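Local coordinates for protein xyloglucan-specific endo-beta-1,4-glucanase BoGH9A (Bacteroides ovatus, PDB 6DHT) that cleaves internal beta-1,4-glucosidic linkages in the backbone of xyloglucans, releasing xyloglucan oligosaccharides, at residues N470-I474 with L475-A479; G418-T422 with P423-P427; G24-P27 with N28-K31; A556-A559 with L560-L564. All blocks are in the same frame, centred on the assembly; numbering follows the deposited sequence.

Interaction 1 (N470-I474 with L475-A479)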
loop_
_atom_site.group_PDB
_atom_site.type_symbol
_atom_site.label_atom_id
_atom_site.label_comp_id
_atom_site.label_asym_id
_atom_site.label_seq_id
_atom_site.Cartn_x
_atom_site.Cartn_y
_atom_site.Cartn_z
ATOM N N ASN A 470 -6.878 -10.427 -8.778
ATOM C CA ASN A 470 -7.225 -9.359 -7.855
ATOM C C ASN A 470 -6.779 -8.004 -8.385
ATOM O O ASN A 470 -7.475 -6.998 -8.188
ATOM C CB ASN A 470 -6.613 -9.591 -6.461
ATOM C CG ASN A 470 -7.476 -10.455 -5.581
ATOM O OD1 ASN A 470 -8.412 -11.087 -6.047
ATOM N ND2 ASN A 470 -7.135 -10.528 -4.298
ATOM N N MET A 471 -5.625 -7.961 -9.047
ATOM C CA MET A 471 -5.226 -6.727 -9.724
ATOM C C MET A 471 -6.229 -6.323 -10.830
ATOM O O MET A 471 -6.582 -5.145 -10.940
ATOM C CB MET A 471 -3.779 -6.801 -10.259
ATOM C CG MET A 471 -3.319 -5.517 -10.918
ATOM S SD MET A 471 -3.339 -4.068 -9.788
ATOM C CE MET A 471 -1.830 -4.435 -8.971
ATOM N N ASP A 472 -6.678 -7.281 -11.633
ATOM C CA ASP A 472 -7.666 -6.986 -12.661
ATOM C C ASP A 472 -8.906 -6.344 -12.035
ATOM O O ASP A 472 -9.518 -5.444 -12.636
ATOM C CB ASP A 472 -8.084 -8.265 -13.367
ATOM C CG ASP A 472 -7.099 -8.726 -14.435
ATOM O OD1 ASP A 472 -5.957 -8.237 -14.553
ATOM O OD2 ASP A 472 -7.484 -9.625 -15.216
ATOM N N TYR A 473 -9.303 -6.829 -10.864
ATOM C CA TYR A 473 -10.471 -6.290 -10.171
ATOM C C TYR A 473 -10.312 -4.797 -9.913
ATOM O O TYR A 473 -11.216 -4.006 -10.235
ATOM C CB TYR A 473 -10.762 -7.031 -8.843
ATOM C CG TYR A 473 -12.054 -6.610 -8.189
ATOM C CD1 TYR A 473 -12.132 -5.449 -7.452
ATOM C CD2 TYR A 473 -13.200 -7.361 -8.347
ATOM C CE1 TYR A 473 -13.313 -5.029 -6.875
ATOM C CE2 TYR A 473 -14.381 -6.957 -7.765
ATOM C CZ TYR A 473 -14.427 -5.803 -7.027
ATOM O OH TYR A 473 -15.629 -5.384 -6.468
ATOM N N ILE A 474 -9.220 -4.350 -9.308
ATOM C CA ILE A 474 -9.141 -2.925 -9.039
ATOM C C ILE A 474 -8.941 -2.089 -10.284
ATOM O O ILE A 474 -9.220 -0.884 -10.229
ATOM C CB ILE A 474 -8.099 -2.526 -7.998
ATOM C CG1 ILE A 474 -6.719 -2.721 -8.559
ATOM C CG2 ILE A 474 -8.321 -3.252 -6.626
ATOM C CD1 ILE A 474 -5.722 -1.849 -7.867
ATOM N N LEU A 475 -8.462 -2.688 -11.375
ATOM C CA LEU A 475 -8.220 -1.956 -12.611
ATOM C C LEU A 475 -9.427 -1.914 -13.564
ATOM O O LEU A 475 -9.305 -1.436 -14.690
ATOM C CB LEU A 475 -6.950 -2.474 -13.300
ATOM C CG LEU A 475 -5.676 -2.327 -12.469
ATOM C CD1 LEU A 475 -4.553 -2.999 -13.226
ATOM C CD2 LEU A 475 -5.370 -0.875 -12.167
ATOM N N GLY A 476 -10.564 -2.415 -13.101
ATOM C CA GLY A 476 -11.813 -2.219 -13.834
ATOM C C GLY A 476 -12.748 -3.408 -13.880
ATOM O O GLY A 476 -13.930 -3.254 -14.263
ATOM N N ARG A 477 -12.269 -4.599 -13.578
ATOM C CA ARG A 477 -13.113 -5.780 -13.691
ATOM C C ARG A 477 -13.920 -5.961 -12.417
ATOM O O ARG A 477 -13.623 -6.840 -11.601
ATOM C CB ARG A 477 -12.303 -7.029 -14.035
ATOM C CG ARG A 477 -13.221 -8.165 -14.433
ATOM C CD ARG A 477 -12.465 -9.319 -14.968
ATOM N NE ARG A 477 -11.796 -10.033 -13.890
ATOM C CZ ARG A 477 -10.677 -10.724 -14.031
ATOM N NH1 ARG A 477 -10.070 -10.739 -15.199
ATOM N NH2 ARG A 477 -10.135 -11.342 -12.990
ATOM N N ASN A 478 -14.951 -5.130 -12.248
ATOM C CA ASN A 478 -15.664 -5.045 -10.989
ATOM C C ASN A 478 -17.094 -4.502 -11.197
ATOM O O ASN A 478 -17.502 -4.214 -12.336
ATOM C CB ASN A 478 -14.851 -4.173 -10.011
ATOM C CG ASN A 478 -14.695 -2.748 -10.511
ATOM O OD1 ASN A 478 -15.690 -2.096 -10.850
ATOM N ND2 ASN A 478 -13.464 -2.264 -10.601
ATOM N N ALA A 479 -17.821 -4.348 -10.101
ATOM C CA ALA A 479 -19.245 -3.993 -10.159
ATOM C C ALA A 479 -19.548 -2.550 -10.541
ATOM O O ALA A 479 -20.701 -2.254 -10.883
ATOM C CB ALA A 479 -19.868 -4.288 -8.841
#
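Leu475 meets Met471 where helix 461-474 of the family 9 catalytic (alpha/alpha)6 barrel ends, and the backbone bonds that follow make a Schellman-like pattern. Leu475 is the first residue to leave helical geometry, yet its N still bonds Met471 O (3.1 Å), while its CD1 packs against Met471 CG at 3.6 Å. Gly476 follows at phi 140°, where any side chain would collide with the preceding carbonyl oxygen; its N gives Tyr473 O a weak bond. Arg477, the centre of an inverse gamma turn, closes the wider loop as its N donates to Asp472 O (3.0 Å). The Arg477 side chain bends at chi3 (74°), bringing its guanidinium back over Asp472 CB and making a salt bridge from NH1 to Asp472 OD2 (2.8 Å). As the charged planes stand 76° apart, the pairing is not a flat two-pronged one; Phe424 O and Ile32 O take further guanidinium N-H groups. Asn478 fastens the chain's exit from the helix. Its ND2 points nearly straight down the Tyr473 carbonyl, 2.9 Å from O, its OD1 accepts from Gly481 N, and its CB lies over one face of the Tyr473 ring, 3.5 Å from the centroid.

Interaction 2 (G418-T422 with P423-P427)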
loop_
_atom_site.group_PDB
_atom_site.type_symbol
_atom_site.label_atom_id
_atom_site.label_comp_id
_atom_site.label_asym_id
_atom_site.label_seq_id
_atom_site.Cartn_x
_atom_site.Cartn_y
_atom_site.Cartn_z
ATOM N N GLY A 418 -12.568 -21.701 -5.169
ATOM C CA GLY A 418 -13.767 -21.290 -5.880
ATOM C C GLY A 418 -13.616 -20.008 -6.674
ATOM O O GLY A 418 -14.581 -19.521 -7.263
ATOM N N ALA A 419 -12.414 -19.453 -6.708
ATOM C CA ALA A 419 -12.202 -18.173 -7.379
ATOM C C ALA A 419 -12.613 -18.206 -8.855
ATOM O O ALA A 419 -13.061 -17.199 -9.375
ATOM C CB ALA A 419 -10.742 -17.717 -7.223
ATOM N N GLU A 420 -12.473 -19.346 -9.523
ATOM C CA GLU A 420 -12.800 -19.428 -10.949
ATOM C C GLU A 420 -14.296 -19.439 -11.254
ATOM O O GLU A 420 -14.694 -19.292 -12.417
ATOM C CB GLU A 420 -12.148 -20.651 -11.567
ATOM C CG GLU A 420 -10.652 -20.490 -11.660
ATOM C CD GLU A 420 -9.963 -21.609 -12.407
ATOM O OE1 GLU A 420 -10.632 -22.616 -12.731
ATOM O OE2 GLU A 420 -8.746 -21.473 -12.668
ATOM N N GLN A 421 -15.111 -19.635 -10.223
ATOM C CA GLN A 421 -16.563 -19.646 -10.380
ATOM C C GLN A 421 -17.207 -18.339 -9.932
ATOM O O GLN A 421 -18.433 -18.166 -10.037
ATOM C CB GLN A 421 -17.185 -20.801 -9.592
ATOM C CG GLN A 421 -17.045 -22.158 -10.241
ATOM C CD GLN A 421 -15.645 -22.675 -10.196
ATOM O OE1 GLN A 421 -15.104 -22.937 -9.120
ATOM N NE2 GLN A 421 -15.033 -22.819 -11.363
ATOM N N THR A 422 -16.411 -17.410 -9.407
ATOM C CA THR A 422 -16.957 -16.130 -8.981
ATOM C C THR A 422 -17.438 -15.288 -10.185
ATOM O O THR A 422 -16.901 -15.414 -11.286
ATOM C CB THR A 422 -15.932 -15.317 -8.141
ATOM O OG1 THR A 422 -14.753 -15.068 -8.914
ATOM C CG2 THR A 422 -15.572 -16.064 -6.856
ATOM N N PRO A 423 -18.430 -14.427 -9.957
ATOM C CA PRO A 423 -18.896 -13.538 -11.023
ATOM C C PRO A 423 -17.801 -12.712 -11.681
ATOM O O PRO A 423 -17.772 -12.608 -12.907
ATOM C CB PRO A 423 -19.914 -12.644 -10.318
ATOM C CG PRO A 423 -20.451 -13.486 -9.230
ATOM C CD PRO A 423 -19.272 -14.322 -8.759
ATOM N N PHE A 424 -16.852 -12.203 -10.888
ATOM C CA PHE A 424 -15.798 -11.360 -11.457
ATOM C C PHE A 424 -14.460 -12.083 -11.588
ATOM O O PHE A 424 -13.451 -11.463 -11.908
ATOM C CB PHE A 424 -15.693 -10.047 -10.685
ATOM C CG PHE A 424 -16.830 -9.107 -10.976
ATOM C CD1 PHE A 424 -16.897 -8.460 -12.188
ATOM C CD2 PHE A 424 -17.803 -8.867 -10.036
ATOM C CE1 PHE A 424 -17.954 -7.628 -12.491
ATOM C CE2 PHE A 424 -18.863 -8.020 -10.335
ATOM C CZ PHE A 424 -18.910 -7.400 -11.558
ATOM N N HIS A 425 -14.485 -13.401 -11.407
ATOM C CA HIS A 425 -13.343 -14.268 -11.667
ATOM C C HIS A 425 -12.091 -13.852 -10.852
ATOM O O HIS A 425 -11.007 -13.696 -11.406
ATOM C CB HIS A 425 -13.020 -14.325 -13.165
ATOM C CG HIS A 425 -12.426 -15.625 -13.604
ATOM N ND1 HIS A 425 -13.184 -16.764 -13.785
ATOM C CD2 HIS A 425 -11.148 -15.978 -13.881
ATOM C CE1 HIS A 425 -12.401 -17.760 -14.159
ATOM N NE2 HIS A 425 -11.160 -17.310 -14.231
ATOM N N ALA A 426 -12.271 -13.639 -9.561
ATOM C CA ALA A 426 -11.149 -13.281 -8.667
ATOM C C ALA A 426 -11.434 -13.740 -7.263
ATOM O O ALA A 426 -12.570 -13.839 -6.848
ATOM C CB ALA A 426 -10.886 -11.770 -8.651
ATOM N N PRO A 427 -10.368 -13.984 -6.475
ATOM C CA PRO A 427 -10.630 -14.357 -5.088
ATOM C C PRO A 427 -11.356 -13.278 -4.299
ATOM O O PRO A 427 -12.177 -13.568 -3.429
ATOM C CB PRO A 427 -9.228 -14.572 -4.511
ATOM C CG PRO A 427 -8.331 -14.737 -5.629
ATOM C CD PRO A 427 -8.953 -14.145 -6.853
HETATM O O HOH W 1 -15.942 -16.375 -13.753
#
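The His425 imidazole and the Glu420 side chain run side by side in the same direction, ring and carboxylate planes only 13° apart. Glu420 CB lies 3.9 Å from His425 CE1, and the carboxylate goes on to a salt bridge with Arg469 of helix 461-474. At the ring edge, in its plane, a water hydrogen-bonds His425 ND1 at 2.8 Å; the same water donates to Thr422 O, tying the imidazole to the start of the turn. That turn is a type I beta turn from Thr422 to His425, in the loop joining helices 395-416 and 439-458 of the catalytic domain. His425 N closes it on Thr422 O (3.1 Å), arriving well above the carbonyl plane. Thr422 OG1 braces the bend from inside: with chi1 at 60° it sits between its own N and carbonyl carbon, donates to Ala419 O (2.8 Å) and accepts from Ala426 N (2.9 Å). A valine here would probably leave both Ala419 O and Ala426 N without this shared mate and loosen the hold between the two arms of the loop. Flanking the turn, Ala419 CB rests against Pro427 CD at 4.0 Å, and both side chains also touch Asn466.

Interaction 3 (G24-P27 with N28-K31)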
loop_
_atom_site.group_PDB
_atom_site.type_symbol
_atom_site.label_atom_id
_atom_site.label_comp_id
_atom_site.label_asym_id
_atom_site.label_seq_id
_atom_site.Cartn_x
_atom_site.Cartn_y
_atom_site.Cartn_z
ATOM N N GLY A 24 -4.691 -3.349 -19.481
ATOM C CA GLY A 24 -4.452 -4.375 -20.483
ATOM C C GLY A 24 -3.880 -5.638 -19.865
ATOM O O GLY A 24 -3.994 -5.856 -18.654
ATOM N N TYR A 25 -3.263 -6.463 -20.704
ATOM C CA TYR A 25 -2.844 -7.804 -20.320
ATOM C C TYR A 25 -1.454 -8.137 -20.786
ATOM O O TYR A 25 -1.035 -7.725 -21.865
ATOM C CB TYR A 25 -3.778 -8.851 -20.933
ATOM C CG TYR A 25 -5.206 -8.616 -20.600
ATOM C CD1 TYR A 25 -5.770 -9.084 -19.410
ATOM C CD2 TYR A 25 -6.026 -7.931 -21.482
ATOM C CE1 TYR A 25 -7.090 -8.841 -19.094
ATOM C CE2 TYR A 25 -7.344 -7.697 -21.183
ATOM C CZ TYR A 25 -7.872 -8.158 -19.991
ATOM O OH TYR A 25 -9.190 -7.926 -19.674
ATOM N N TYR A 26 -0.718 -8.885 -19.967
ATOM C CA TYR A 26 0.560 -9.424 -20.424
ATOM C C TYR A 26 0.307 -10.523 -21.457
ATOM O O TYR A 26 -0.727 -11.201 -21.382
ATOM C CB TYR A 26 1.391 -10.005 -19.265
ATOM C CG TYR A 26 1.869 -8.951 -18.275
ATOM C CD1 TYR A 26 3.048 -8.257 -18.478
ATOM C CD2 TYR A 26 1.089 -8.621 -17.179
ATOM C CE1 TYR A 26 3.467 -7.268 -17.582
ATOM C CE2 TYR A 26 1.497 -7.639 -16.279
ATOM C CZ TYR A 26 2.660 -6.960 -16.504
ATOM O OH TYR A 26 3.014 -5.981 -15.611
ATOM N N PRO A 27 1.265 -10.736 -22.382
ATOM C CA PRO A 27 1.019 -11.735 -23.436
ATOM C C PRO A 27 0.651 -13.131 -22.928
ATOM O O PRO A 27 -0.193 -13.787 -23.547
ATOM C CB PRO A 27 2.344 -11.767 -24.188
ATOM C CG PRO A 27 2.872 -10.390 -24.060
ATOM C CD PRO A 27 2.518 -10.001 -22.624
ATOM N N ASN A 28 1.263 -13.581 -21.832
ATOM C CA ASN A 28 0.970 -14.909 -21.309
ATOM C C ASN A 28 -0.000 -14.936 -20.155
ATOM O O ASN A 28 -0.208 -15.980 -19.550
ATOM C CB ASN A 28 2.256 -15.615 -20.907
ATOM C CG ASN A 28 3.098 -15.978 -22.101
ATOM O OD1 ASN A 28 2.570 -16.330 -23.169
ATOM N ND2 ASN A 28 4.412 -15.871 -21.944
ATOM N N GLN A 29 -0.625 -13.795 -19.869
ATOM C CA GLN A 29 -1.591 -13.701 -18.781
ATOM C C GLN A 29 -2.905 -14.363 -19.138
ATOM O O GLN A 29 -3.257 -14.457 -20.313
ATOM C CB GLN A 29 -1.847 -12.221 -18.457
ATOM C CG GLN A 29 -2.469 -11.966 -17.104
ATOM C CD GLN A 29 -2.825 -10.498 -16.905
ATOM O OE1 GLN A 29 -2.180 -9.616 -17.485
ATOM N NE2 GLN A 29 -3.858 -10.233 -16.115
ATOM N N GLU A 30 -3.623 -14.809 -18.125
ATOM C CA GLU A 30 -5.033 -15.096 -18.274
ATOM C C GLU A 30 -5.695 -13.788 -18.695
ATOM O O GLU A 30 -5.359 -12.701 -18.194
ATOM C CB GLU A 30 -5.594 -15.614 -16.957
ATOM C CG GLU A 30 -7.061 -16.003 -16.949
ATOM C CD GLU A 30 -7.479 -16.519 -15.580
ATOM O OE1 GLU A 30 -7.876 -15.713 -14.718
ATOM O OE2 GLU A 30 -7.362 -17.736 -15.336
ATOM N N LYS A 31 -6.624 -13.881 -19.640
ATOM C CA LYS A 31 -7.284 -12.690 -20.171
ATOM C C LYS A 31 -8.786 -12.843 -20.127
ATOM O O LYS A 31 -9.380 -13.531 -20.964
ATOM C CB LYS A 31 -6.805 -12.387 -21.600
ATOM C CG LYS A 31 -5.300 -12.329 -21.685
ATOM C CD LYS A 31 -4.750 -11.989 -23.077
ATOM C CE LYS A 31 -3.254 -12.149 -23.131
ATOM N NZ LYS A 31 -2.893 -13.588 -22.967
HETATM O O HOH W 2 -2.564 -7.068 -16.410
#
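Tyr26 and Gln29 mark the two ends of a type I beta turn in the loop between strands 18-19 and 32-35 of the N-terminal Ig-like domain. Hydrogen bonds link this pair twice. Gln29 N donates to Tyr26 O over 3.0 Å, coming from above the carbonyl plane, and the Gln29 side chain answers by accepting from Tyr26 N at OE1, also 3.0 Å and nearly straight (163°). The chain can do this because CG stands opposite its backbone N (chi1 -162°) and the rest is extended, carrying the amide back across the turn. A water lies within hydrogen-bonding distance of both Gln29 OE1 (2.8 Å) and Gly24 O, and may donate to either, while Gln29 NE2 makes a weak bond to Asp472.

The charged contact belongs to Lys31. A bend at chi4 (66°) turns its NZ onto two turn carbonyls: Gln29 O, met in the carbonyl plane at 2.8 Å, and Pro27 O, met from above its plane, also at 2.8 Å. The ammonium thus gathers carbonyl oxygens that the bend brings together, which probably offsets their mutual repulsion; Val80 O adds a weak bond.

Aromatic contacts complete the set. Lys31 CB sits over one face of the Tyr25 ring, 4.2 Å from its centroid, in a CH-pi contact, with the Gln29 amide crossing at the ring edge. Tyr26, whose hydroxyl is hydrogen-bonded to Asp565 and Leu104, meets Gln29 edge-on, its CD2 3.4 Å from OE1.

Interaction 4 (A556-A559 with L560-L564)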
loop_
_atom_site.group_PDB
_atom_site.type_symbol
_atom_site.label_atom_id
_atom_site.label_comp_id
_atom_site.label_asym_id
_atom_site.label_seq_id
_atom_site.Cartn_x
_atom_site.Cartn_y
_atom_site.Cartn_z
ATOM N N ALA A 556 0.329 -0.722 -0.496
ATOM C CA ALA A 556 -0.208 -1.989 -0.992
ATOM C C ALA A 556 -0.182 -2.040 -2.508
ATOM O O ALA A 556 0.167 -3.049 -3.116
ATOM C CB ALA A 556 -1.622 -2.204 -0.483
ATOM N N LEU A 557 -0.604 -0.949 -3.134
ATOM C CA LEU A 557 -0.560 -0.879 -4.600
ATOM C C LEU A 557 0.852 -0.979 -5.144
ATOM O O LEU A 557 1.094 -1.709 -6.098
ATOM C CB LEU A 557 -1.203 0.428 -5.055
ATOM C CG LEU A 557 -1.253 0.682 -6.554
ATOM C CD1 LEU A 557 -2.074 -0.403 -7.270
ATOM C CD2 LEU A 557 -1.795 2.068 -6.850
ATOM N N VAL A 558 1.801 -0.261 -4.556
ATOM C CA VAL A 558 3.201 -0.398 -4.984
ATOM C C VAL A 558 3.667 -1.839 -4.822
ATOM O O VAL A 558 4.315 -2.404 -5.713
ATOM C CB VAL A 558 4.109 0.511 -4.132
ATOM C CG1 VAL A 558 5.585 0.135 -4.291
ATOM C CG2 VAL A 558 3.927 1.980 -4.471
ATOM N N ALA A 559 3.316 -2.444 -3.689
ATOM C CA ALA A 559 3.713 -3.836 -3.422
ATOM C C ALA A 559 3.199 -4.790 -4.491
ATOM O O ALA A 559 3.990 -5.571 -5.048
ATOM C CB ALA A 559 3.245 -4.290 -2.051
ATOM N N LEU A 560 1.912 -4.736 -4.794
ATOM C CA LEU A 560 1.340 -5.723 -5.727
ATOM C C LEU A 560 1.694 -5.376 -7.168
ATOM O O LEU A 560 2.095 -6.246 -7.933
ATOM C CB LEU A 560 -0.185 -5.891 -5.569
ATOM C CG LEU A 560 -0.697 -7.115 -6.333
ATOM C CD1 LEU A 560 0.001 -8.443 -5.937
ATOM C CD2 LEU A 560 -2.193 -7.211 -6.156
ATOM N N ALA A 561 1.547 -4.121 -7.566
ATOM C CA ALA A 561 1.824 -3.776 -8.961
ATOM C C ALA A 561 3.287 -4.038 -9.340
ATOM O O ALA A 561 3.571 -4.505 -10.445
ATOM C CB ALA A 561 1.480 -2.353 -9.228
ATOM N N SER A 562 4.218 -3.693 -8.442
ATOM C CA SER A 562 5.635 -3.856 -8.742
ATOM C C SER A 562 5.972 -5.313 -8.844
ATOM O O SER A 562 6.683 -5.713 -9.768
ATOM C CB SER A 562 6.496 -3.249 -7.669
ATOM O OG SER A 562 6.202 -1.859 -7.498
ATOM N N SER A 563 5.511 -6.121 -7.895
ATOM C CA SER A 563 5.825 -7.547 -7.928
ATOM C C SER A 563 5.183 -8.268 -9.116
ATOM O O SER A 563 5.830 -9.105 -9.741
ATOM C CB SER A 563 5.474 -8.228 -6.605
ATOM O OG SER A 563 4.096 -8.208 -6.321
ATOM N N LEU A 564 3.943 -7.934 -9.462
ATOM C CA LEU A 564 3.304 -8.552 -10.624
ATOM C C LEU A 564 4.007 -8.157 -11.912
ATOM O O LEU A 564 4.149 -8.988 -12.836
ATOM C CB LEU A 564 1.819 -8.188 -10.696
ATOM C CG LEU A 564 0.912 -8.778 -9.626
ATOM C CD1 LEU A 564 -0.513 -8.353 -9.842
ATOM C CD2 LEU A 564 1.019 -10.308 -9.512
#
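Leu560 N bonds Ala556 O (3.0 Å), Ala561 N bonds Leu557 O (2.9 Å), and Ser562 and Ser563 continue the same i to i+4 ladder through the middle of helix 551-567. What sets this stretch apart is the pair of serines that turn their hydroxyls back onto that ladder. Ser562 places OG beside its own backbone N (chi1 -58°), from where it donates to Val558 O over 2.7 Å. That oxygen already accepts from Ser562 N (3.0 Å), and the two donors arrive from opposite faces of the carbonyl plane, so the oxygen is gripped from both sides. Val558 CG1 lies alongside the hydroxyl at 3.8 Å. Ser563, rotated the other way (chi1 64°), has OG 2.9 Å from Ala559 O and 3.2 Å from Leu560 O; its one proton can serve either. An alanine in place of Ser562 would probably leave Val558 O with the amide bond alone and open a small gap beside Val558 CG1. The flank bearing Val558, Ala561 and Ser562 is laid against helix 105-117, at Leu107, Ala108 and Ala111, while Ala556 and Leu560 face Met445 of helix 439-458. Ser562 OG donates within its own helix, and Ser563 OG has two carbonyls of that helix in reach, which is consistent with small polar residues being tolerated in the buried interior of the barrel.

In the fold
Interactions 1 and 4 are fully buried, whereas interactions 2 and 3 are partly exposed loops, 2 in the catalytic domain and 3 in the Ig-like domain. Interaction 1 touches all the others: Met471 packs on Leu560, Ala561 and Leu564 of interaction 4, Asn478 on Phe424 of interaction 2, and Asp472 on Tyr25 of interaction 3. The two loops also meet directly, His425 against Glu30. Helix 461-474 therefore joins the barrel interior to the interdomain face. The chemistry follows the position. Mid-helix, the polar groups pair within one backbone ladder; at the helix end, a salt bridge and an amide take part; in the loops, turns rely on hydroxyl, amide, ammonium and water.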